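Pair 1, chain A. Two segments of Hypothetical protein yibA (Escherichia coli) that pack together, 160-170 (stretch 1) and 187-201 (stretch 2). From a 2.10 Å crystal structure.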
# COMPACT_ATOMS: atom_id res chain seq x y z
N THR A 160 15.61 0.71 -2.57
CA THR A 160 14.47 0.79 -3.46
C THR A 160 14.18 2.27 -3.75
O THR A 160 13.39 2.61 -4.64
CB THR A 160 13.25 0.14 -2.80
OG1 THR A 160 13.04 0.70 -1.50
CG2 THR A 160 13.47 -1.37 -2.67
N ILE A 161 14.84 3.15 -2.99
CA ILE A 161 14.66 4.59 -3.13
C ILE A 161 14.48 5.04 -4.56
O ILE A 161 13.50 5.68 -4.90
CB ILE A 161 15.84 5.33 -2.49
CG1 ILE A 161 15.69 5.19 -0.97
CG2 ILE A 161 15.88 6.81 -2.98
CD1 ILE A 161 16.76 5.90 -0.15
N PRO A 162 15.44 4.71 -5.42
CA PRO A 162 15.37 5.09 -6.83
C PRO A 162 14.05 4.63 -7.47
O PRO A 162 13.46 5.34 -8.27
CB PRO A 162 16.58 4.40 -7.43
CG PRO A 162 17.56 4.35 -6.25
CD PRO A 162 16.67 3.97 -5.12
N LEU A 163 13.60 3.44 -7.11
CA LEU A 163 12.35 2.90 -7.65
C LEU A 163 11.21 3.79 -7.16
O LEU A 163 10.38 4.25 -7.93
CB LEU A 163 12.15 1.46 -7.18
CG LEU A 163 13.27 0.45 -7.51
CD1 LEU A 163 12.73 -0.94 -7.15
CD2 LEU A 163 13.69 0.48 -9.01
N LEU A 164 11.22 4.02 -5.86
CA LEU A 164 10.27 4.88 -5.18
C LEU A 164 10.17 6.23 -5.89
O LEU A 164 9.07 6.71 -6.21
CB LEU A 164 10.73 5.08 -3.73
CG LEU A 164 9.87 4.40 -2.65
CD1 LEU A 164 9.00 3.32 -3.25
CD2 LEU A 164 10.77 3.85 -1.56
N ILE A 165 11.32 6.84 -6.18
CA ILE A 165 11.34 8.11 -6.86
C ILE A 165 10.66 8.01 -8.21
O ILE A 165 9.84 8.86 -8.55
CB ILE A 165 12.80 8.61 -7.01
CG1 ILE A 165 13.36 8.95 -5.64
CG2 ILE A 165 12.87 9.84 -7.91
CD1 ILE A 165 14.80 9.44 -5.65
N ASN A 166 10.96 6.96 -8.98
CA ASN A 166 10.30 6.86 -10.28
C ASN A 166 8.78 6.68 -10.11
O ASN A 166 8.01 7.19 -10.92
CB ASN A 166 10.88 5.71 -11.11
CG ASN A 166 10.88 6.00 -12.61
OD1 ASN A 166 11.52 6.94 -13.06
ND2 ASN A 166 10.14 5.21 -13.38
N LEU A 167 8.35 5.98 -9.06
CA LEU A 167 6.91 5.78 -8.82
C LEU A 167 6.23 7.09 -8.41
O LEU A 167 5.03 7.27 -8.60
CB LEU A 167 6.69 4.68 -7.76
CG LEU A 167 7.13 3.27 -8.22
CD1 LEU A 167 7.09 2.26 -7.07
CD2 LEU A 167 6.23 2.80 -9.37
N LEU A 168 6.99 7.99 -7.81
CA LEU A 168 6.42 9.27 -7.45
C LEU A 168 6.01 9.96 -8.75
O LEU A 168 5.07 10.77 -8.76
CB LEU A 168 7.44 10.15 -6.73
CG LEU A 168 7.84 9.75 -5.32
CD1 LEU A 168 9.01 10.64 -4.85
CD2 LEU A 168 6.64 9.88 -4.40
N LYS A 169 6.70 9.63 -9.84
CA LYS A 169 6.44 10.25 -11.13
C LYS A 169 5.44 9.47 -11.94
O LYS A 169 5.20 9.76 -13.11
CB LYS A 169 7.74 10.37 -11.93
CG LYS A 169 8.92 10.85 -11.12
CD LYS A 169 10.21 10.70 -11.93
CE LYS A 169 11.46 10.94 -11.08
NZ LYS A 169 12.67 11.07 -11.94
N ASP A 170 4.82 8.49 -11.30
CA ASP A 170 3.88 7.66 -12.00
C ASP A 170 2.64 8.38 -12.50
O ASP A 170 2.16 9.33 -11.88
CB ASP A 170 3.45 6.50 -11.13
CG ASP A 170 2.94 5.35 -11.94
OD1 ASP A 170 1.82 5.45 -12.49
OD2 ASP A 170 3.67 4.34 -12.04
N LYS A 187 10.84 7.61 6.30
CA LYS A 187 11.58 8.84 6.51
C LYS A 187 12.79 8.98 5.59
O LYS A 187 13.83 9.49 5.97
CB LYS A 187 12.02 8.96 7.97
CG LYS A 187 10.85 9.01 8.96
CD LYS A 187 11.34 9.12 10.40
CE LYS A 187 10.20 8.91 11.39
NZ LYS A 187 10.70 9.19 12.76
N TYR A 188 12.64 8.50 4.36
CA TYR A 188 13.70 8.61 3.38
C TYR A 188 13.81 10.07 2.97
O TYR A 188 12.80 10.76 2.82
CB TYR A 188 13.38 7.73 2.18
CG TYR A 188 13.41 6.26 2.47
CD1 TYR A 188 12.76 5.34 1.63
CD2 TYR A 188 14.11 5.76 3.58
CE1 TYR A 188 12.80 3.97 1.89
CE2 TYR A 188 14.16 4.39 3.85
CZ TYR A 188 13.50 3.50 3.00
OH TYR A 188 13.54 2.14 3.28
N ASP A 189 15.02 10.56 2.78
CA ASP A 189 15.17 11.96 2.41
C ASP A 189 16.43 12.25 1.60
O ASP A 189 17.50 11.72 1.87
CB ASP A 189 15.10 12.82 3.68
CG ASP A 189 15.03 14.32 3.39
OD1 ASP A 189 14.61 14.72 2.26
OD2 ASP A 189 15.36 15.10 4.31
N ASN A 190 16.25 13.08 0.58
CA ASN A 190 17.33 13.52 -0.28
C ASN A 190 16.78 14.61 -1.19
O ASN A 190 15.56 14.83 -1.27
CB ASN A 190 17.93 12.37 -1.11
CG ASN A 190 16.92 11.71 -2.04
OD1 ASN A 190 16.26 12.36 -2.84
ND2 ASN A 190 16.83 10.39 -1.94
N SER A 191 17.68 15.31 -1.85
CA SER A 191 17.27 16.41 -2.70
C SER A 191 16.19 16.00 -3.71
O SER A 191 15.23 16.73 -3.93
CB SER A 191 18.50 16.98 -3.41
OG SER A 191 18.10 17.89 -4.41
N ASP A 192 16.34 14.82 -4.30
CA ASP A 192 15.39 14.35 -5.28
C ASP A 192 13.97 14.16 -4.76
O ASP A 192 13.00 14.50 -5.43
CB ASP A 192 15.88 13.03 -5.90
CG ASP A 192 17.18 13.19 -6.67
OD1 ASP A 192 18.25 13.47 -6.06
OD2 ASP A 192 17.12 13.04 -7.90
N ILE A 193 13.85 13.59 -3.56
CA ILE A 193 12.54 13.36 -2.99
C ILE A 193 11.93 14.70 -2.60
O ILE A 193 10.75 14.95 -2.84
CB ILE A 193 12.62 12.39 -1.77
CG1 ILE A 193 13.45 13.00 -0.65
CG2 ILE A 193 13.26 11.08 -2.19
CD1 ILE A 193 12.63 13.88 0.30
N ARG A 194 12.72 15.58 -2.02
CA ARG A 194 12.15 16.86 -1.68
C ARG A 194 11.64 17.56 -2.93
O ARG A 194 10.49 18.02 -2.97
CB ARG A 194 13.18 17.71 -0.96
CG ARG A 194 13.26 17.33 0.46
CD ARG A 194 14.20 18.21 1.19
NE ARG A 194 14.54 17.62 2.47
CZ ARG A 194 15.10 18.30 3.46
NH1 ARG A 194 15.38 19.59 3.30
NH2 ARG A 194 15.38 17.68 4.60
N ASP A 195 12.46 17.60 -3.98
CA ASP A 195 12.02 18.26 -5.20
C ASP A 195 10.77 17.57 -5.75
O ASP A 195 9.87 18.24 -6.27
CB ASP A 195 13.15 18.32 -6.25
CG ASP A 195 14.39 19.09 -5.75
OD1 ASP A 195 14.21 20.01 -4.92
OD2 ASP A 195 15.53 18.80 -6.18
N CYS A 196 10.68 16.25 -5.66
CA CYS A 196 9.47 15.62 -6.20
C CYS A 196 8.28 16.02 -5.33
O CYS A 196 7.20 16.25 -5.85
CB CYS A 196 9.58 14.09 -6.27
SG CYS A 196 10.71 13.48 -7.59
N PHE A 197 8.48 16.12 -4.01
CA PHE A 197 7.38 16.52 -3.16
C PHE A 197 6.92 17.96 -3.49
O PHE A 197 5.71 18.20 -3.60
CB PHE A 197 7.76 16.37 -1.69
CG PHE A 197 7.64 14.95 -1.17
CD1 PHE A 197 7.40 13.89 -2.03
CD2 PHE A 197 7.77 14.69 0.18
CE1 PHE A 197 7.28 12.58 -1.56
CE2 PHE A 197 7.65 13.38 0.67
CZ PHE A 197 7.40 12.32 -0.20
N VAL A 198 7.87 18.90 -3.67
CA VAL A 198 7.50 20.29 -4.00
C VAL A 198 6.60 20.29 -5.24
O VAL A 198 5.56 20.94 -5.28
CB VAL A 198 8.80 21.17 -4.24
CG1 VAL A 198 8.42 22.52 -4.84
CG2 VAL A 198 9.56 21.36 -2.93
N GLU A 199 6.97 19.49 -6.25
CA GLU A 199 6.18 19.41 -7.46
C GLU A 199 4.83 18.81 -7.18
O GLU A 199 3.83 19.18 -7.80
CB GLU A 199 6.88 18.55 -8.52
CG GLU A 199 8.24 19.10 -8.92
CD GLU A 199 8.14 20.52 -9.48
OE1 GLU A 199 9.15 21.27 -9.45
OE2 GLU A 199 7.04 20.89 -9.96
N MSE A 200 4.78 17.89 -6.24
CA MSE A 200 3.50 17.25 -5.92
C MSE A 200 2.54 18.23 -5.23
O MSE A 200 1.33 17.98 -5.16
CB MSE A 200 3.75 15.98 -5.09
CG MSE A 200 4.41 14.94 -5.94
SE MSE A 200 5.23 13.44 -5.05
CE MSE A 200 4.05 12.08 -5.83
N LEU A 201 3.08 19.34 -4.74
CA LEU A 201 2.20 20.34 -4.15
C LEU A 201 1.18 20.73 -5.20
O LEU A 201 0.07 21.13 -4.86
CB LEU A 201 2.97 21.55 -3.69
CG LEU A 201 3.83 21.16 -2.49
CD1 LEU A 201 4.56 22.39 -1.94
CD2 LEU A 201 2.92 20.55 -1.42

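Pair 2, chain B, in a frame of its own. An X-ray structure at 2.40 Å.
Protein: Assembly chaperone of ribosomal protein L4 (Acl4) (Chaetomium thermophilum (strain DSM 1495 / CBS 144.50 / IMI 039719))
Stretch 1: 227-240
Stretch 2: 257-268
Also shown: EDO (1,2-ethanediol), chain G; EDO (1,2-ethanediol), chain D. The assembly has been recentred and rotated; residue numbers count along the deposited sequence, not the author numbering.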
# COMPACT_ATOMS: atom_id res chain seq x y z
N PRO B 227 0.84 3.44 4.23
CA PRO B 227 0.10 2.25 3.79
C PRO B 227 -1.11 2.60 2.92
O PRO B 227 -1.66 3.70 3.02
CB PRO B 227 -0.39 1.64 5.11
CG PRO B 227 0.49 2.20 6.16
CD PRO B 227 0.82 3.58 5.70
N PHE B 228 -1.50 1.65 2.07
CA PHE B 228 -2.63 1.78 1.17
C PHE B 228 -3.88 2.38 1.84
O PHE B 228 -4.38 3.40 1.38
CB PHE B 228 -2.96 0.41 0.57
CG PHE B 228 -3.74 0.47 -0.71
CD1 PHE B 228 -3.10 0.32 -1.93
CD2 PHE B 228 -5.11 0.66 -0.70
CE1 PHE B 228 -3.82 0.36 -3.12
CE2 PHE B 228 -5.83 0.70 -1.88
CZ PHE B 228 -5.19 0.55 -3.09
N PRO B 229 -4.37 1.77 2.94
CA PRO B 229 -5.61 2.28 3.52
C PRO B 229 -5.49 3.73 3.97
O PRO B 229 -6.45 4.50 3.88
CB PRO B 229 -5.83 1.36 4.74
CG PRO B 229 -5.03 0.16 4.46
CD PRO B 229 -3.82 0.67 3.75
N SER B 230 -4.31 4.10 4.43
CA SER B 230 -4.04 5.47 4.87
C SER B 230 -4.07 6.44 3.68
O SER B 230 -4.45 7.60 3.83
CB SER B 230 -2.69 5.52 5.58
OG SER B 230 -2.41 6.82 6.07
N ARG B 231 -3.69 5.95 2.50
CA ARG B 231 -3.68 6.79 1.30
C ARG B 231 -5.07 6.92 0.70
O ARG B 231 -5.34 7.85 -0.06
CB ARG B 231 -2.69 6.26 0.27
CG ARG B 231 -1.29 6.86 0.40
CD ARG B 231 -0.21 5.82 0.18
NE ARG B 231 -0.13 5.40 -1.20
CZ ARG B 231 0.32 4.22 -1.61
NH1 ARG B 231 0.73 3.31 -0.74
NH2 ARG B 231 0.35 3.95 -2.90
N VAL B 232 -5.95 5.98 1.02
CA VAL B 232 -7.34 6.09 0.62
C VAL B 232 -7.96 7.27 1.36
O VAL B 232 -8.59 8.13 0.76
CB VAL B 232 -8.13 4.80 0.91
CG1 VAL B 232 -9.62 4.98 0.60
CG2 VAL B 232 -7.56 3.64 0.10
N SER B 233 -7.75 7.30 2.68
CA SER B 233 -8.23 8.39 3.51
C SER B 233 -7.70 9.72 2.99
O SER B 233 -8.41 10.74 2.98
CB SER B 233 -7.79 8.18 4.96
OG SER B 233 -7.85 9.37 5.71
N LEU B 234 -6.45 9.70 2.54
CA LEU B 234 -5.82 10.90 2.00
C LEU B 234 -6.59 11.44 0.79
O LEU B 234 -6.86 12.63 0.70
CB LEU B 234 -4.37 10.62 1.62
CG LEU B 234 -3.63 11.75 0.91
CD1 LEU B 234 -3.50 12.95 1.84
CD2 LEU B 234 -2.29 11.27 0.43
N VAL B 235 -6.95 10.55 -0.13
CA VAL B 235 -7.66 10.95 -1.34
C VAL B 235 -8.98 11.65 -1.01
O VAL B 235 -9.36 12.61 -1.68
CB VAL B 235 -7.92 9.75 -2.27
CG1 VAL B 235 -8.85 10.13 -3.41
CG2 VAL B 235 -6.61 9.23 -2.83
N ARG B 236 -9.67 11.15 0.02
CA ARG B 236 -10.94 11.73 0.44
C ARG B 236 -10.71 13.15 0.96
O ARG B 236 -11.48 14.06 0.66
CB ARG B 236 -11.60 10.87 1.52
CG ARG B 236 -12.13 9.52 1.01
CD ARG B 236 -12.45 8.55 2.16
NE ARG B 236 -13.51 9.05 3.05
CZ ARG B 236 -14.79 8.65 3.02
NH1 ARG B 236 -15.21 7.74 2.15
NH2 ARG B 236 -15.66 9.17 3.88
N LEU B 237 -9.62 13.33 1.70
CA LEU B 237 -9.24 14.65 2.19
C LEU B 237 -8.88 15.60 1.05
O LEU B 237 -9.20 16.78 1.11
CB LEU B 237 -8.05 14.55 3.15
CG LEU B 237 -8.26 13.76 4.45
CD1 LEU B 237 -6.97 13.71 5.22
CD2 LEU B 237 -9.36 14.35 5.30
N LEU B 238 -8.22 15.08 0.03
CA LEU B 238 -7.77 15.89 -1.11
C LEU B 238 -8.92 16.39 -1.98
O LEU B 238 -8.90 17.52 -2.47
CB LEU B 238 -6.80 15.09 -1.98
CG LEU B 238 -5.39 14.85 -1.42
CD1 LEU B 238 -4.63 13.94 -2.37
CD2 LEU B 238 -4.64 16.15 -1.22
N ILE B 239 -9.92 15.53 -2.21
CA ILE B 239 -11.09 15.92 -2.99
C ILE B 239 -11.93 16.90 -2.17
O ILE B 239 -12.52 17.83 -2.72
CB ILE B 239 -11.93 14.70 -3.39
CG1 ILE B 239 -11.10 13.75 -4.25
CG2 ILE B 239 -13.16 15.12 -4.18
CD1 ILE B 239 -11.70 12.37 -4.39
N GLU B 240 -11.97 16.69 -0.86
CA GLU B 240 -12.72 17.53 0.05
C GLU B 240 -12.29 18.99 -0.06
O GLU B 240 -13.13 19.88 -0.18
CB GLU B 240 -12.53 17.05 1.49
CG GLU B 240 -13.36 17.80 2.53
CD GLU B 240 -14.83 17.43 2.50
OE1 GLU B 240 -15.14 16.22 2.47
OE2 GLU B 240 -15.68 18.35 2.51
N GLU B 257 -0.93 -0.46 -7.77
CA GLU B 257 -0.58 -1.40 -6.70
C GLU B 257 -1.69 -2.44 -6.44
O GLU B 257 -1.41 -3.56 -6.02
CB GLU B 257 -0.29 -0.63 -5.41
CG GLU B 257 0.97 0.22 -5.47
CD GLU B 257 1.17 1.08 -4.22
OE1 GLU B 257 2.16 1.83 -4.16
OE2 GLU B 257 0.32 1.00 -3.31
N ASP B 258 -2.94 -2.04 -6.67
CA ASP B 258 -4.08 -2.95 -6.57
C ASP B 258 -5.24 -2.45 -7.42
O ASP B 258 -6.00 -1.57 -7.01
CB ASP B 258 -4.54 -3.08 -5.11
CG ASP B 258 -5.74 -4.01 -4.96
OD1 ASP B 258 -6.30 -4.09 -3.84
OD2 ASP B 258 -6.15 -4.64 -5.95
N ASP B 259 -5.38 -3.02 -8.62
CA ASP B 259 -6.40 -2.58 -9.55
C ASP B 259 -7.71 -3.33 -9.35
O ASP B 259 -8.63 -3.21 -10.16
CB ASP B 259 -5.91 -2.69 -11.00
CG ASP B 259 -5.64 -4.12 -11.43
OD1 ASP B 259 -4.92 -4.30 -12.44
OD2 ASP B 259 -6.13 -5.05 -10.76
N LEU B 260 -7.80 -4.09 -8.26
CA LEU B 260 -9.06 -4.70 -7.85
C LEU B 260 -9.70 -3.94 -6.69
O LEU B 260 -10.59 -4.46 -6.00
CB LEU B 260 -8.85 -6.17 -7.50
CG LEU B 260 -8.43 -7.04 -8.70
CD1 LEU B 260 -8.01 -8.44 -8.26
CD2 LEU B 260 -9.55 -7.12 -9.73
N SER B 261 -9.26 -2.71 -6.48
CA SER B 261 -9.79 -1.87 -5.41
C SER B 261 -10.96 -1.03 -5.90
O SER B 261 -10.78 0.01 -6.54
CB SER B 261 -8.69 -0.95 -4.88
OG SER B 261 -9.19 -0.13 -3.84
N VAL B 262 -12.17 -1.49 -5.59
CA VAL B 262 -13.38 -0.84 -6.03
C VAL B 262 -13.40 0.62 -5.61
O VAL B 262 -13.67 1.51 -6.41
CB VAL B 262 -14.63 -1.53 -5.46
CG1 VAL B 262 -15.92 -0.78 -5.87
CG2 VAL B 262 -14.69 -2.97 -5.94
N GLU B 263 -13.11 0.85 -4.33
CA GLU B 263 -13.23 2.17 -3.73
C GLU B 263 -12.24 3.15 -4.34
O GLU B 263 -12.51 4.35 -4.40
CB GLU B 263 -13.03 2.07 -2.22
CG GLU B 263 -13.37 3.36 -1.48
CD GLU B 263 -13.78 3.11 -0.03
OE1 GLU B 263 -13.77 4.08 0.76
OE2 GLU B 263 -14.13 1.96 0.32
N VAL B 264 -11.11 2.65 -4.83
CA VAL B 264 -10.11 3.52 -5.44
C VAL B 264 -10.50 3.89 -6.88
O VAL B 264 -10.23 5.00 -7.33
CB VAL B 264 -8.71 2.92 -5.38
CG1 VAL B 264 -7.71 3.76 -6.18
CG2 VAL B 264 -8.26 2.83 -3.93
N TRP B 265 -11.12 2.96 -7.60
CA TRP B 265 -11.61 3.28 -8.94
C TRP B 265 -12.67 4.37 -8.83
O TRP B 265 -12.70 5.30 -9.62
CB TRP B 265 -12.18 2.05 -9.65
CG TRP B 265 -11.14 1.14 -10.25
CD1 TRP B 265 -10.82 -0.13 -9.86
CD2 TRP B 265 -10.29 1.44 -11.37
NE1 TRP B 265 -9.83 -0.63 -10.66
CE2 TRP B 265 -9.48 0.30 -11.59
CE3 TRP B 265 -10.14 2.55 -12.20
CZ2 TRP B 265 -8.53 0.25 -12.61
CZ3 TRP B 265 -9.19 2.50 -13.21
CH2 TRP B 265 -8.40 1.36 -13.41
N TYR B 266 -13.52 4.25 -7.82
CA TYR B 266 -14.55 5.25 -7.57
C TYR B 266 -13.96 6.61 -7.24
O TYR B 266 -14.32 7.62 -7.84
CB TYR B 266 -15.46 4.79 -6.43
CG TYR B 266 -16.43 5.86 -6.01
CD1 TYR B 266 -17.57 6.13 -6.75
CD2 TYR B 266 -16.19 6.63 -4.88
CE1 TYR B 266 -18.45 7.11 -6.38
CE2 TYR B 266 -17.06 7.61 -4.50
CZ TYR B 266 -18.20 7.85 -5.25
OH TYR B 266 -19.07 8.84 -4.86
N LEU B 267 -13.04 6.64 -6.28
CA LEU B 267 -12.45 7.90 -5.85
C LEU B 267 -11.72 8.60 -7.00
O LEU B 267 -11.81 9.81 -7.14
CB LEU B 267 -11.51 7.68 -4.66
CG LEU B 267 -12.22 7.40 -3.34
CD1 LEU B 267 -11.22 6.95 -2.27
CD2 LEU B 267 -13.02 8.62 -2.85
N GLY B 268 -11.03 7.82 -7.83
CA GLY B 268 -10.31 8.37 -8.97
C GLY B 268 -11.28 8.89 -10.01
O GLY B 268 -11.05 9.94 -10.61
C1 EDO G . -7.59 -2.85 -15.10
O1 EDO G . -6.52 -2.18 -14.47
C2 EDO G . -7.99 -4.06 -14.29
O2 EDO G . -8.69 -3.66 -13.13
C1 EDO D . 1.18 -0.87 2.05
O1 EDO D . 0.72 -0.24 0.88
C2 EDO D . 0.01 -1.26 2.92
O2 EDO D . 0.49 -1.84 4.12
O HOH W 1 -14.49 6.51 0.08

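Both pairs set two helices side by side, running nearly parallel: the axes approach to 10.5 Å and cross at 15° in pair 1, and to 10.7 Å and 20° in pair 2. Fourteen central residues superpose with an RMSD of 0.5 Å, and each contact buries about 500 Å². At this spacing the backbones stay apart and side chains must fill the gap, so the rules lie in the matched positions that face inward.

The centre is A:Cys196 in pair 1 and B:Leu267 in pair 2. B:Leu267 is a knob seated among B:Val232, B:Val235, B:Arg236 and B:Ile239, with its CB 3.8 Å from B:Val235 CG1 and its CD1 3.8 Å from B:Val232 CG1. A:Cys196 is smaller, and here the facing helix supplies more of the bulk: A:Leu168, matched to B:Val235, brings CD1 to 3.8 Å from A:Cys196 CB. The same leucine reaches further, its CD2 lying 4.0 Å from A:Phe197 CE1, at the ring edge, and 3.7 Å from CE of A:Met200, a selenomethionine. Large and small thus change sides: leucine against cysteine in one pair, valine against leucine in the other.

One turn earlier, A:Ile165 matches B:Val232, and A:Ile193 matches B:Val264. Branched aliphatics serve on both helices: A:Ile165 CG1 lies 4.1 Å from A:Ile193 CG2, and B:Val232 CG2 lies 4.2 Å from B:Val264 CG2. Each also meets the matched acidic residue: A:Ile165 CD1 lies 3.8 Å from A:Asp192 CB, and B:Val232 CG1 lies 4.2 Å from B:Glu263 OE1.

At the start of the first helix, A:Ile161 matches B:Phe228. A:Ile161 lays CG1 over one face of the A:Tyr188 ring, 3.9 Å from its CD1, whereas in pair 2 the aromatic ring comes from the first helix itself, with B:Phe228 CE2 3.8 Å from B:Val264 CG2. The matched N-cap positions differ as well: A:Asn190 caps its helix, its OD1 accepting from A:Ile193 N at 2.8 Å, while B:Ser261 OG sits 4.0 Å from B:Phe228 CE2, at the ring edge.

The neighbouring position changes chemistry. A:Leu164 CD2 meets the edge of the tyrosine ring, 4.0 Å from A:Tyr188 CE1; its match, B:Arg231, forms a salt bridge, NH2 to B:Glu257 OE2 at 3.0 Å. On the flank, A:Lys169 CE passes 4.4 Å from A:Cys196 SG, and the matched B:Arg236 likewise brings CG to 4.1 Å from B:Leu267 CD2; its NH1 also donates to water 1 at 2.5 Å, and that water donates to B:Glu263 OE1 at 2.6 Å, though the place of that oxygen is less certain. The two pairs share the backbone frame and many of the meeting positions, while size and polarity are distributed differently between the helices.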